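Local coordinates for electron transfer flavoprotein, beta subunit (Thermotoga maritima, PDB 7KOE) that binds flavin-adenine dinucleotide and probably takes part in electron transfer within a larger assembly of several protein chains, at residues A52-S57 with K201-D206; T108-Y113 with A148-Y153; V143-A148 with V192-D197. One frame throughout, in Å; residues are numbered along the deposited sequence.

Contact 1: A52-S57 with K201-D206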
loop_
_atom_site.group_PDB
_atom_site.type_symbol
_atom_site.label_atom_id
_atom_site.label_comp_id
_atom_site.label_asym_id
_atom_site.label_seq_id
_atom_site.Cartn_x
_atom_site.Cartn_y
_atom_site.Cartn_z
ATOM N N ALA A 52 11.697 -29.242 -38.076
ATOM C CA ALA A 52 13.079 -29.242 -38.538
ATOM C C ALA A 52 13.896 -30.304 -37.820
ATOM O O ALA A 52 14.784 -30.918 -38.418
ATOM C CB ALA A 52 13.699 -27.864 -38.337
ATOM N N LEU A 53 13.615 -30.528 -36.535
ATOM C CA LEU A 53 14.323 -31.560 -35.788
ATOM C C LEU A 53 13.883 -32.951 -36.203
ATOM O O LEU A 53 14.691 -33.885 -36.185
ATOM C CB LEU A 53 14.103 -31.376 -34.291
ATOM C CG LEU A 53 14.726 -30.146 -33.651
ATOM C CD1 LEU A 53 14.113 -29.899 -32.298
ATOM C CD2 LEU A 53 16.202 -30.325 -33.538
ATOM N N GLU A 54 12.612 -33.116 -36.563
ATOM C CA GLU A 54 12.131 -34.422 -36.990
ATOM C C GLU A 54 12.665 -34.771 -38.373
ATOM O O GLU A 54 12.991 -35.933 -38.641
ATOM C CB GLU A 54 10.601 -34.446 -36.947
ATOM C CG GLU A 54 9.911 -35.492 -37.809
ATOM C CD GLU A 54 10.204 -36.917 -37.385
ATOM O OE1 GLU A 54 10.482 -37.148 -36.193
ATOM O OE2 GLU A 54 10.147 -37.815 -38.250
ATOM N N LEU A 55 12.800 -33.769 -39.248
ATOM C CA LEU A 55 13.443 -33.985 -40.540
ATOM C C LEU A 55 14.914 -34.331 -40.370
ATOM O O LEU A 55 15.452 -35.172 -41.099
ATOM C CB LEU A 55 13.289 -32.745 -41.415
ATOM C CG LEU A 55 14.027 -32.742 -42.753
ATOM C CD1 LEU A 55 13.413 -33.754 -43.696
ATOM C CD2 LEU A 55 14.020 -31.362 -43.366
ATOM N N ALA A 56 15.571 -33.707 -39.395
ATOM C CA ALA A 56 16.973 -34.000 -39.130
ATOM C C ALA A 56 17.154 -35.398 -38.559
ATOM O O ALA A 56 18.156 -36.063 -38.840
ATOM C CB ALA A 56 17.537 -32.963 -38.175
ATOM N N SER A 57 16.202 -35.858 -37.749
ATOM C CA SER A 57 16.264 -37.226 -37.257
ATOM C C SER A 57 15.928 -38.222 -38.354
ATOM O O SER A 57 16.402 -39.361 -38.319
ATOM C CB SER A 57 15.323 -37.403 -36.073
ATOM O OG SER A 57 13.981 -37.211 -36.473
ATOM N N LYS A 201 5.083 -34.576 -39.178
ATOM C CA LYS A 201 4.634 -34.489 -37.809
ATOM C C LYS A 201 5.710 -35.086 -36.917
ATOM O O LYS A 201 6.187 -36.195 -37.196
ATOM C CB LYS A 201 3.302 -35.213 -37.609
ATOM C CG LYS A 201 2.145 -34.512 -38.301
ATOM C CD LYS A 201 0.803 -35.101 -37.918
ATOM C CE LYS A 201 0.561 -36.429 -38.603
ATOM N NZ LYS A 201 -0.807 -36.936 -38.312
ATOM N N PRO A 202 6.144 -34.380 -35.875
ATOM C CA PRO A 202 7.295 -34.839 -35.094
ATOM C C PRO A 202 6.978 -36.087 -34.292
ATOM O O PRO A 202 5.851 -36.301 -33.842
ATOM C CB PRO A 202 7.600 -33.651 -34.176
ATOM C CG PRO A 202 6.925 -32.490 -34.816
ATOM C CD PRO A 202 5.700 -33.047 -35.448
ATOM N N ARG A 203 7.995 -36.923 -34.137
ATOM C CA ARG A 203 7.805 -38.242 -33.562
ATOM C C ARG A 203 7.606 -38.160 -32.056
ATOM O O ARG A 203 8.037 -37.213 -31.393
ATOM C CB ARG A 203 9.005 -39.133 -33.875
ATOM C CG ARG A 203 10.301 -38.654 -33.246
ATOM C CD ARG A 203 11.478 -39.464 -33.725
ATOM N NE ARG A 203 11.516 -39.551 -35.179
ATOM C CZ ARG A 203 12.563 -39.983 -35.870
ATOM N NH1 ARG A 203 12.511 -40.031 -37.192
ATOM N NH2 ARG A 203 13.662 -40.362 -35.238
ATOM N N TYR A 204 6.914 -39.156 -31.524
ATOM C CA TYR A 204 6.948 -39.423 -30.099
ATOM C C TYR A 204 8.280 -40.087 -29.787
ATOM O O TYR A 204 8.555 -41.184 -30.282
ATOM C CB TYR A 204 5.778 -40.315 -29.703
ATOM C CG TYR A 204 5.310 -40.126 -28.288
ATOM C CD1 TYR A 204 4.968 -38.871 -27.811
ATOM C CD2 TYR A 204 5.206 -41.205 -27.431
ATOM C CE1 TYR A 204 4.538 -38.700 -26.516
ATOM C CE2 TYR A 204 4.778 -41.043 -26.143
ATOM C CZ TYR A 204 4.450 -39.793 -25.690
ATOM O OH TYR A 204 4.025 -39.645 -24.398
ATOM N N ALA A 205 9.111 -39.411 -29.000
ATOM C CA ALA A 205 10.479 -39.854 -28.780
ATOM C C ALA A 205 10.519 -41.133 -27.960
ATOM O O ALA A 205 9.718 -41.326 -27.049
ATOM C CB ALA A 205 11.275 -38.766 -28.069
ATOM N N ASP A 206 11.444 -42.020 -28.305
ATOM C CA ASP A 206 11.634 -43.237 -27.537
ATOM C C ASP A 206 12.372 -42.936 -26.238
ATOM O O ASP A 206 13.017 -41.897 -26.092
ATOM C CB ASP A 206 12.407 -44.260 -28.361
ATOM C CG ASP A 206 13.727 -43.719 -28.847
ATOM O OD1 ASP A 206 13.787 -42.507 -29.126
ATOM O OD2 ASP A 206 14.701 -44.490 -28.948
#

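Contact 2: T108-Y113 with A148-Y153. With FAD (flavin-adenine dinucleotide), chain I.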
loop_
_atom_site.group_PDB
_atom_site.type_symbol
_atom_site.label_atom_id
_atom_site.label_comp_id
_atom_site.label_asym_id
_atom_site.label_seq_id
_atom_site.Cartn_x
_atom_site.Cartn_y
_atom_site.Cartn_z
ATOM N N THR A 108 21.565 -11.972 -34.161
ATOM C CA THR A 108 21.443 -13.413 -33.959
ATOM C C THR A 108 22.184 -14.175 -35.041
ATOM O O THR A 108 22.904 -15.137 -34.756
ATOM C CB THR A 108 19.974 -13.828 -33.943
ATOM O OG1 THR A 108 19.298 -13.106 -32.917
ATOM C CG2 THR A 108 19.825 -15.308 -33.683
ATOM N N THR A 109 22.025 -13.746 -36.292
ATOM C CA THR A 109 22.664 -14.428 -37.406
ATOM C C THR A 109 24.177 -14.292 -37.358
ATOM O O THR A 109 24.885 -15.230 -37.730
ATOM C CB THR A 109 22.129 -13.883 -38.720
ATOM O OG1 THR A 109 20.709 -13.737 -38.625
ATOM C CG2 THR A 109 22.432 -14.828 -39.819
ATOM N N TYR A 110 24.686 -13.155 -36.879
ATOM C CA TYR A 110 26.127 -13.006 -36.719
ATOM C C TYR A 110 26.656 -13.927 -35.630
ATOM O O TYR A 110 27.755 -14.479 -35.755
ATOM C CB TYR A 110 26.477 -11.555 -36.407
ATOM C CG TYR A 110 27.959 -11.318 -36.275
ATOM C CD1 TYR A 110 28.799 -11.441 -37.371
ATOM C CD2 TYR A 110 28.518 -10.979 -35.056
ATOM C CE1 TYR A 110 30.152 -11.227 -37.257
ATOM C CE2 TYR A 110 29.872 -10.767 -34.930
ATOM C CZ TYR A 110 30.684 -10.892 -36.033
ATOM O OH TYR A 110 32.035 -10.678 -35.912
ATOM N N THR A 111 25.881 -14.112 -34.561
ATOM C CA THR A 111 26.251 -15.080 -33.537
ATOM C C THR A 111 26.094 -16.503 -34.048
ATOM O O THR A 111 26.941 -17.363 -33.783
ATOM C CB THR A 111 25.399 -14.869 -32.291
ATOM O OG1 THR A 111 25.346 -13.474 -31.978
ATOM C CG2 THR A 111 25.984 -15.615 -31.125
ATOM N N LEU A 112 25.020 -16.765 -34.794
ATOM C CA LEU A 112 24.787 -18.109 -35.305
ATOM C C LEU A 112 25.749 -18.463 -36.426
ATOM O O LEU A 112 26.085 -19.638 -36.582
ATOM C CB LEU A 112 23.351 -18.253 -35.794
ATOM C CG LEU A 112 22.263 -18.401 -34.740
ATOM C CD1 LEU A 112 20.929 -18.496 -35.425
ATOM C CD2 LEU A 112 22.514 -19.618 -33.889
ATOM N N TYR A 113 26.186 -17.482 -37.223
ATOM C CA TYR A 113 27.200 -17.770 -38.233
ATOM C C TYR A 113 28.517 -18.156 -37.583
ATOM O O TYR A 113 29.155 -19.125 -37.999
ATOM C CB TYR A 113 27.403 -16.577 -39.168
ATOM C CG TYR A 113 28.622 -16.695 -40.053
ATOM C CD1 TYR A 113 28.717 -17.699 -41.002
ATOM C CD2 TYR A 113 29.675 -15.800 -39.939
ATOM C CE1 TYR A 113 29.828 -17.815 -41.810
ATOM C CE2 TYR A 113 30.791 -15.908 -40.744
ATOM C CZ TYR A 113 30.860 -16.917 -41.677
ATOM O OH TYR A 113 31.967 -17.031 -42.485
ATOM N N ALA A 148 21.503 -18.014 -44.703
ATOM C CA ALA A 148 21.936 -18.486 -46.009
ATOM C C ALA A 148 22.841 -17.493 -46.712
ATOM O O ALA A 148 23.519 -17.863 -47.674
ATOM C CB ALA A 148 20.725 -18.778 -46.883
ATOM N N THR A 149 22.864 -16.248 -46.250
ATOM C CA THR A 149 23.633 -15.185 -46.870
ATOM C C THR A 149 25.029 -15.076 -46.266
ATOM O O THR A 149 25.993 -14.788 -46.989
ATOM C CB THR A 149 22.855 -13.877 -46.728
ATOM O OG1 THR A 149 21.571 -14.022 -47.342
ATOM C CG2 THR A 149 23.564 -12.724 -47.376
ATOM N N ARG A 150 25.153 -15.330 -44.960
ATOM C CA ARG A 150 26.462 -15.350 -44.309
ATOM C C ARG A 150 27.337 -16.462 -44.867
ATOM O O ARG A 150 28.508 -16.245 -45.194
ATOM C CB ARG A 150 26.296 -15.539 -42.802
ATOM C CG ARG A 150 25.309 -14.615 -42.152
ATOM C CD ARG A 150 25.832 -13.211 -42.125
ATOM N NE ARG A 150 25.116 -12.377 -41.169
ATOM C CZ ARG A 150 25.716 -11.645 -40.243
ATOM N NH1 ARG A 150 27.035 -11.642 -40.158
ATOM N NH2 ARG A 150 25.001 -10.908 -39.412
ATOM N N PHE A 151 26.783 -17.663 -44.979
ATOM C CA PHE A 151 27.527 -18.774 -45.541
ATOM C C PHE A 151 27.585 -18.722 -47.056
ATOM O O PHE A 151 28.450 -19.373 -47.651
ATOM C CB PHE A 151 26.901 -20.095 -45.107
ATOM C CG PHE A 151 27.045 -20.378 -43.652
ATOM C CD1 PHE A 151 28.211 -20.927 -43.154
ATOM C CD2 PHE A 151 26.016 -20.092 -42.779
ATOM C CE1 PHE A 151 28.343 -21.182 -41.814
ATOM C CE2 PHE A 151 26.141 -20.345 -41.441
ATOM C CZ PHE A 151 27.306 -20.890 -40.959
ATOM N N GLY A 152 26.702 -17.957 -47.685
ATOM C CA GLY A 152 26.583 -18.007 -49.128
ATOM C C GLY A 152 25.995 -19.319 -49.591
ATOM O O GLY A 152 26.483 -19.906 -50.564
ATOM N N TYR A 153 24.968 -19.801 -48.904
ATOM C CA TYR A 153 24.355 -21.082 -49.206
ATOM C C TYR A 153 23.048 -20.873 -49.957
ATOM O O TYR A 153 22.491 -19.775 -49.992
ATOM C CB TYR A 153 24.092 -21.878 -47.925
ATOM C CG TYR A 153 25.313 -22.477 -47.256
ATOM C CD1 TYR A 153 26.570 -22.404 -47.844
ATOM C CD2 TYR A 153 25.198 -23.124 -46.033
ATOM C CE1 TYR A 153 27.679 -22.944 -47.225
ATOM C CE2 TYR A 153 26.298 -23.672 -45.411
ATOM C CZ TYR A 153 27.535 -23.577 -46.010
ATOM O OH TYR A 153 28.634 -24.123 -45.392
HETATM P PA FAD I . 12.887 -16.185 -36.641
HETATM O O1A FAD I . 11.600 -16.007 -37.369
HETATM O O2A FAD I . 14.120 -15.566 -37.203
HETATM O O5B FAD I . 13.152 -17.743 -36.403
HETATM C C5B FAD I . 13.419 -18.563 -37.563
HETATM C C4B FAD I . 14.256 -19.748 -37.154
HETATM O O4B FAD I . 15.614 -19.311 -36.901
HETATM C C3B FAD I . 13.852 -20.456 -35.859
HETATM O O3B FAD I . 12.811 -21.399 -36.075
HETATM C C2B FAD I . 15.165 -21.152 -35.501
HETATM O O2B FAD I . 15.386 -22.319 -36.261
HETATM C C1B FAD I . 16.175 -20.064 -35.848
HETATM N N9A FAD I . 16.433 -19.170 -34.735
HETATM C C8A FAD I . 15.715 -18.070 -34.362
HETATM N N7A FAD I . 16.206 -17.483 -33.296
HETATM C C5A FAD I . 17.308 -18.253 -32.950
HETATM C C6A FAD I . 18.249 -18.157 -31.909
HETATM N N6A FAD I . 18.232 -17.207 -30.981
HETATM N N1A FAD I . 19.217 -19.103 -31.860
HETATM C C2A FAD I . 19.227 -20.060 -32.794
HETATM N N3A FAD I . 18.398 -20.246 -33.816
HETATM C C4A FAD I . 17.452 -19.297 -33.834
HETATM N N1 FAD I . 14.283 -8.794 -34.452
HETATM C C2 FAD I . 14.360 -8.318 -35.712
HETATM O O2 FAD I . 15.352 -8.529 -36.407
HETATM N N3 FAD I . 13.360 -7.595 -36.269
HETATM C C4 FAD I . 12.208 -7.303 -35.584
HETATM O O4 FAD I . 11.330 -6.650 -36.124
HETATM C C4X FAD I . 12.088 -7.777 -34.270
HETATM N N5 FAD I . 10.997 -7.504 -33.604
HETATM C C5X FAD I . 10.909 -7.976 -32.322
HETATM C C6 FAD I . 9.745 -7.690 -31.588
HETATM C C7 FAD I . 9.588 -8.129 -30.297
HETATM C C7M FAD I . 8.328 -7.802 -29.537
HETATM C C8 FAD I . 10.616 -8.887 -29.691
HETATM C C8M FAD I . 10.464 -9.381 -28.276
HETATM C C9 FAD I . 11.760 -9.177 -30.402
HETATM C C9A FAD I . 11.933 -8.732 -31.721
HETATM N N10 FAD I . 13.076 -9.003 -32.464
HETATM C C10 FAD I . 13.197 -8.537 -33.758
HETATM C "C1'" FAD I . 14.168 -9.792 -31.867
HETATM C "C2'" FAD I . 14.449 -11.061 -32.646
HETATM O "O2'" FAD I . 13.451 -12.030 -32.366
HETATM C "C3'" FAD I . 15.814 -11.646 -32.280
HETATM O "O3'" FAD I . 16.826 -10.898 -32.940
HETATM C "C4'" FAD I . 15.957 -13.129 -32.632
HETATM O "O4'" FAD I . 17.337 -13.477 -32.752
HETATM C "C5'" FAD I . 15.245 -13.488 -33.915
HETATM O "O5'" FAD I . 14.078 -14.296 -33.611
HETATM P P FAD I . 12.786 -14.174 -34.546
HETATM O O1P FAD I . 11.592 -13.887 -33.701
HETATM O O2P FAD I . 13.118 -13.227 -35.647
HETATM O O3P FAD I . 12.692 -15.652 -35.147
#

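Contact 3: V143-A148 with V192-D197. With FAD (flavin-adenine dinucleotide), chain I.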
loop_
_atom_site.group_PDB
_atom_site.type_symbol
_atom_site.label_atom_id
_atom_site.label_comp_id
_atom_site.label_asym_id
_atom_site.label_seq_id
_atom_site.Cartn_x
_atom_site.Cartn_y
_atom_site.Cartn_z
ATOM N N VAL A 143 15.853 -15.083 -39.752
ATOM C CA VAL A 143 17.107 -15.714 -39.349
ATOM C C VAL A 143 17.522 -16.770 -40.366
ATOM O O VAL A 143 18.696 -16.859 -40.746
ATOM C CB VAL A 143 16.968 -16.296 -37.929
ATOM C CG1 VAL A 143 18.141 -17.191 -37.580
ATOM C CG2 VAL A 143 16.853 -15.182 -36.916
ATOM N N GLY A 144 16.567 -17.564 -40.837
ATOM C CA GLY A 144 16.796 -18.541 -41.876
ATOM C C GLY A 144 17.265 -17.961 -43.201
ATOM O O GLY A 144 18.244 -18.435 -43.783
ATOM N N PRO A 145 16.543 -16.964 -43.729
ATOM C CA PRO A 145 17.086 -16.197 -44.860
ATOM C C PRO A 145 18.408 -15.509 -44.578
ATOM O O PRO A 145 19.266 -15.452 -45.467
ATOM C CB PRO A 145 15.975 -15.182 -45.137
ATOM C CG PRO A 145 14.749 -15.900 -44.789
ATOM C CD PRO A 145 15.078 -16.823 -43.654
ATOM N N GLY A 146 18.599 -14.981 -43.369
ATOM C CA GLY A 146 19.854 -14.326 -43.050
ATOM C C GLY A 146 21.024 -15.282 -42.953
ATOM O O GLY A 146 22.155 -14.916 -43.281
ATOM N N LEU A 147 20.779 -16.508 -42.499
ATOM C CA LEU A 147 21.848 -17.485 -42.343
ATOM C C LEU A 147 22.335 -18.038 -43.669
ATOM O O LEU A 147 23.476 -18.493 -43.749
ATOM C CB LEU A 147 21.385 -18.636 -41.457
ATOM C CG LEU A 147 21.739 -18.528 -39.980
ATOM C CD1 LEU A 147 20.952 -19.546 -39.199
ATOM C CD2 LEU A 147 23.224 -18.738 -39.792
ATOM N N ALA A 148 21.503 -18.014 -44.703
ATOM C CA ALA A 148 21.936 -18.486 -46.009
ATOM C C ALA A 148 22.841 -17.493 -46.712
ATOM O O ALA A 148 23.519 -17.863 -47.674
ATOM C CB ALA A 148 20.725 -18.778 -46.883
ATOM N N VAL A 192 20.596 -23.955 -46.915
ATOM C CA VAL A 192 19.973 -23.556 -45.661
ATOM C C VAL A 192 18.473 -23.693 -45.861
ATOM O O VAL A 192 17.842 -22.861 -46.522
ATOM C CB VAL A 192 20.357 -22.134 -45.242
ATOM C CG1 VAL A 192 19.576 -21.708 -44.013
ATOM C CG2 VAL A 192 21.836 -22.064 -44.964
ATOM N N LEU A 193 17.895 -24.753 -45.313
ATOM C CA LEU A 193 16.462 -24.938 -45.423
ATOM C C LEU A 193 15.739 -24.104 -44.374
ATOM O O LEU A 193 16.342 -23.535 -43.464
ATOM C CB LEU A 193 16.096 -26.409 -45.278
ATOM C CG LEU A 193 16.443 -27.292 -46.470
ATOM C CD1 LEU A 193 15.944 -28.701 -46.268
ATOM C CD2 LEU A 193 15.827 -26.710 -47.691
ATOM N N THR A 194 14.424 -24.028 -44.520
ATOM C CA THR A 194 13.585 -23.254 -43.612
ATOM C C THR A 194 12.222 -23.929 -43.623
ATOM O O THR A 194 11.480 -23.823 -44.603
ATOM C CB THR A 194 13.518 -21.793 -44.046
ATOM O OG1 THR A 194 14.795 -21.177 -43.844
ATOM C CG2 THR A 194 12.502 -21.029 -43.266
ATOM N N ILE A 195 11.918 -24.649 -42.554
ATOM C CA ILE A 195 10.883 -25.676 -42.547
ATOM C C ILE A 195 9.593 -25.107 -41.979
ATOM O O ILE A 195 9.609 -24.368 -40.990
ATOM C CB ILE A 195 11.355 -26.896 -41.735
ATOM C CG1 ILE A 195 12.793 -27.260 -42.097
ATOM C CG2 ILE A 195 10.455 -28.072 -41.967
ATOM C CD1 ILE A 195 12.971 -27.748 -43.502
ATOM N N THR A 196 8.470 -25.457 -42.603
ATOM C CA THR A 196 7.153 -25.083 -42.118
ATOM C C THR A 196 6.580 -26.171 -41.214
ATOM O O THR A 196 7.232 -27.166 -40.903
ATOM C CB THR A 196 6.208 -24.825 -43.286
ATOM O OG1 THR A 196 6.117 -26.005 -44.090
ATOM C CG2 THR A 196 6.705 -23.684 -44.126
ATOM N N ASP A 197 5.329 -25.977 -40.791
ATOM C CA ASP A 197 4.629 -26.990 -40.012
ATOM C C ASP A 197 4.191 -28.169 -40.865
ATOM O O ASP A 197 4.030 -29.276 -40.344
ATOM C CB ASP A 197 3.390 -26.402 -39.339
ATOM C CG ASP A 197 3.702 -25.210 -38.470
ATOM O OD1 ASP A 197 3.393 -24.075 -38.891
ATOM O OD2 ASP A 197 4.241 -25.401 -37.360
HETATM P PA FAD I . 12.887 -16.185 -36.641
HETATM O O1A FAD I . 11.600 -16.007 -37.369
HETATM O O2A FAD I . 14.120 -15.566 -37.203
HETATM O O5B FAD I . 13.152 -17.743 -36.403
HETATM C C5B FAD I . 13.419 -18.563 -37.563
HETATM C C4B FAD I . 14.256 -19.748 -37.154
HETATM O O4B FAD I . 15.614 -19.311 -36.901
HETATM C C3B FAD I . 13.852 -20.456 -35.859
HETATM O O3B FAD I . 12.811 -21.399 -36.075
HETATM C C2B FAD I . 15.165 -21.152 -35.501
HETATM O O2B FAD I . 15.386 -22.319 -36.261
HETATM C C1B FAD I . 16.175 -20.064 -35.848
HETATM N N9A FAD I . 16.433 -19.170 -34.735
HETATM C C8A FAD I . 15.715 -18.070 -34.362
HETATM N N7A FAD I . 16.206 -17.483 -33.296
HETATM C C5A FAD I . 17.308 -18.253 -32.950
HETATM C C6A FAD I . 18.249 -18.157 -31.909
HETATM N N6A FAD I . 18.232 -17.207 -30.981
HETATM N N1A FAD I . 19.217 -19.103 -31.860
HETATM C C2A FAD I . 19.227 -20.060 -32.794
HETATM N N3A FAD I . 18.398 -20.246 -33.816
HETATM C C4A FAD I . 17.452 -19.297 -33.834
HETATM N N1 FAD I . 14.283 -8.794 -34.452
HETATM C C2 FAD I . 14.360 -8.318 -35.712
HETATM O O2 FAD I . 15.352 -8.529 -36.407
HETATM N N3 FAD I . 13.360 -7.595 -36.269
HETATM C C4 FAD I . 12.208 -7.303 -35.584
HETATM O O4 FAD I . 11.330 -6.650 -36.124
HETATM C C4X FAD I . 12.088 -7.777 -34.270
HETATM N N5 FAD I . 10.997 -7.504 -33.604
HETATM C C5X FAD I . 10.909 -7.976 -32.322
HETATM C C6 FAD I . 9.745 -7.690 -31.588
HETATM C C7 FAD I . 9.588 -8.129 -30.297
HETATM C C7M FAD I . 8.328 -7.802 -29.537
HETATM C C8 FAD I . 10.616 -8.887 -29.691
HETATM C C8M FAD I . 10.464 -9.381 -28.276
HETATM C C9 FAD I . 11.760 -9.177 -30.402
HETATM C C9A FAD I . 11.933 -8.732 -31.721
HETATM N N10 FAD I . 13.076 -9.003 -32.464
HETATM C C10 FAD I . 13.197 -8.537 -33.758
HETATM C "C1'" FAD I . 14.168 -9.792 -31.867
HETATM C "C2'" FAD I . 14.449 -11.061 -32.646
HETATM O "O2'" FAD I . 13.451 -12.030 -32.366
HETATM C "C3'" FAD I . 15.814 -11.646 -32.280
HETATM O "O3'" FAD I . 16.826 -10.898 -32.940
HETATM C "C4'" FAD I . 15.957 -13.129 -32.632
HETATM O "O4'" FAD I . 17.337 -13.477 -32.752
HETATM C "C5'" FAD I . 15.245 -13.488 -33.915
HETATM O "O5'" FAD I . 14.078 -14.296 -33.611
HETATM P P FAD I . 12.786 -14.174 -34.546
HETATM O O1P FAD I . 11.592 -13.887 -33.701
HETATM O O2P FAD I . 13.118 -13.227 -35.647
HETATM O O3P FAD I . 12.692 -15.652 -35.147
#

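Contact 1: A52-S57 with K201-D206
Glu54 and Arg203 cross at about a right angle where helix 47-63 meets the loop between strand 191-195 and helix 207-214. Glu54 sets out with CG anti to the backbone N (chi1 158°) and bends at its second torsion, so that its aliphatic part lies along the loop, CB 3.8 Å from Pro202 CA, while the carboxylate faces Arg203. The arginine begins in the crowded position, CG between backbone N and carbonyl carbon, and a bend at chi3 folds its guanidinium back to the helix. The two charged planes stand 61° apart rather than coplanar. Arg203 NE lies 2.8 Å from Glu54 OE1 in a weak, bent hydrogen bond, and NH1 reaches Glu54 OE2 weakly at 3.4 Å. Glu54 OE1 also accepts the backbone N-H of Arg203 (N to OE1 3.2 Å), from above the carboxylate plane. Ser57 OG sits over the centre of the guanidinium face, its proton given to Glu54 O. Outside the two segments, Gln58 bonds weakly to Glu54 OE2 and Glu61 forms a long, weak ion pair with Arg203 NH2. An alanine in place of Glu54 has no carboxylate for Arg203, and the loop would probably sit less firmly on the helix. One carboxylate oxygen serves both main and side chain of Arg203, so the charge pairing is tied to the loop backbone and is likely to limit the loop's shift.

Contact 2: T108-Y113 with A148-Y153
Helices 105-119 and 143-150 pack side by side in the FAD-binding alpha/beta domain, and the second of them ends here in a Schellman motif. Gly152, with positive phi, is the C-prime residue: Tyr153 N bonds to Ala148 O at 2.7 Å, and Gly152 N more weakly to Thr149 O. Within this turn, Arg150 reaches across helix 105-119. The Arg150 chain bends at chi2, laying Arg150 CG 3.7 Å from Thr109 CG2; Arg150 CB meets Tyr113 CD1. The guanidinium then spreads over the helix backbone, one face above Thr109 C and Tyr110 N. Arg150 NH1 meets the Tyr110 ring at the edge and in the ring plane, 3.3 Å from CD1, so Arg150 makes no cation-pi contact with it; that role falls to Lys232. The polar end of Thr109 turns elsewhere, OG1 bonding to Thr105 O, which leaves the methyl for Arg150. Tyr113 swings out with CG anti to the backbone N and presents an edge to Phe151 in a T-shaped stack: Tyr113 CD1 stands over the centre of the Phe151 ring, with centroids 4.8 Å apart and planes at 73°. Phe151 CB in turn covers a face of the Tyr153 ring. On another flank of helix 105-119, Leu112 packs on the adenine, CD1 3.5 Å from FAD N3A, beside the FAD-binding residue Thr108. A helix pair joined by a long arginine and an aromatic pair, with one member bordering the adenine of the cofactor, fits the layered alpha/beta fold of the HUP clan.

Contact 3: V143-A148 with V192-D197
Helix 143-150 forms the crossover of a beta-alpha-beta unit, joining strand 128-132 to strand 154-162, and in doing so it passes over strand 191-195, which lies between those two in the sheet. Helix and strand segments run almost exactly antiparallel, at 173°, with their axes 8.1 Å apart. Val192 carries most of the packing. Val192 CG1 is anti to the backbone N (chi1 174°) and rises beside the helix backbone to 3.5 Å from Gly144 O. Val192 CG2, anti to the carbonyl carbon, lies 3.7 Å from Ala148 CA, and the Ala148 methyl rests on the branch point, Ala148 CB to Val192 CB 3.8 Å. Leu147 adds a looser contact through its CB to CG1 of the same valine, and the rest of its side chain packs on Thr109 and Leu112 of the neighbouring helix. Two residues along the strand, Thr194 holds OG1 anti to its carbonyl carbon (chi1 -69°), under Gly144 and 3.9 Å from Gly144 CA. A CB at Gly144 would point at this hydroxyl and come too close to it, consistent with glycine allowing the close approach. The hydroxyl is held from within the sheet by a hydrogen bond with Thr131 OG1. At the start of the helix, Val143 lies beside the cofactor and does not meet the strand: Val143 CG1, anti to the backbone N, approaches the ribose at FAD O4B, 3.4 Å away. Its main chain contributes one bond, Val143 N to FAD O2A, 3.1 Å in the model, where the place of O2A is less sure.

In the fold
The three contacts differ in chemistry with their place in one alpha/beta domain. Contact 3 is the core: all its touching residues are buried, and small and branched side chains seat helix 143-150 on the sheet. Contact 2 lies nearer the surface and uses the same helix, sharing Ala148 and relying on aromatic rings and a long arginine; both touch FAD, contact 2 beside its adenine and at the FAD-binding Thr108, contact 3 at a phosphate and ribose. Contact 1, partly buried and without FAD, is the one built on a salt bridge. It meets contact 3 through Ile195, which packs on Ala52 and Leu55, whereas contacts 1 and 2 stay about 12 Å apart at their nearest atoms.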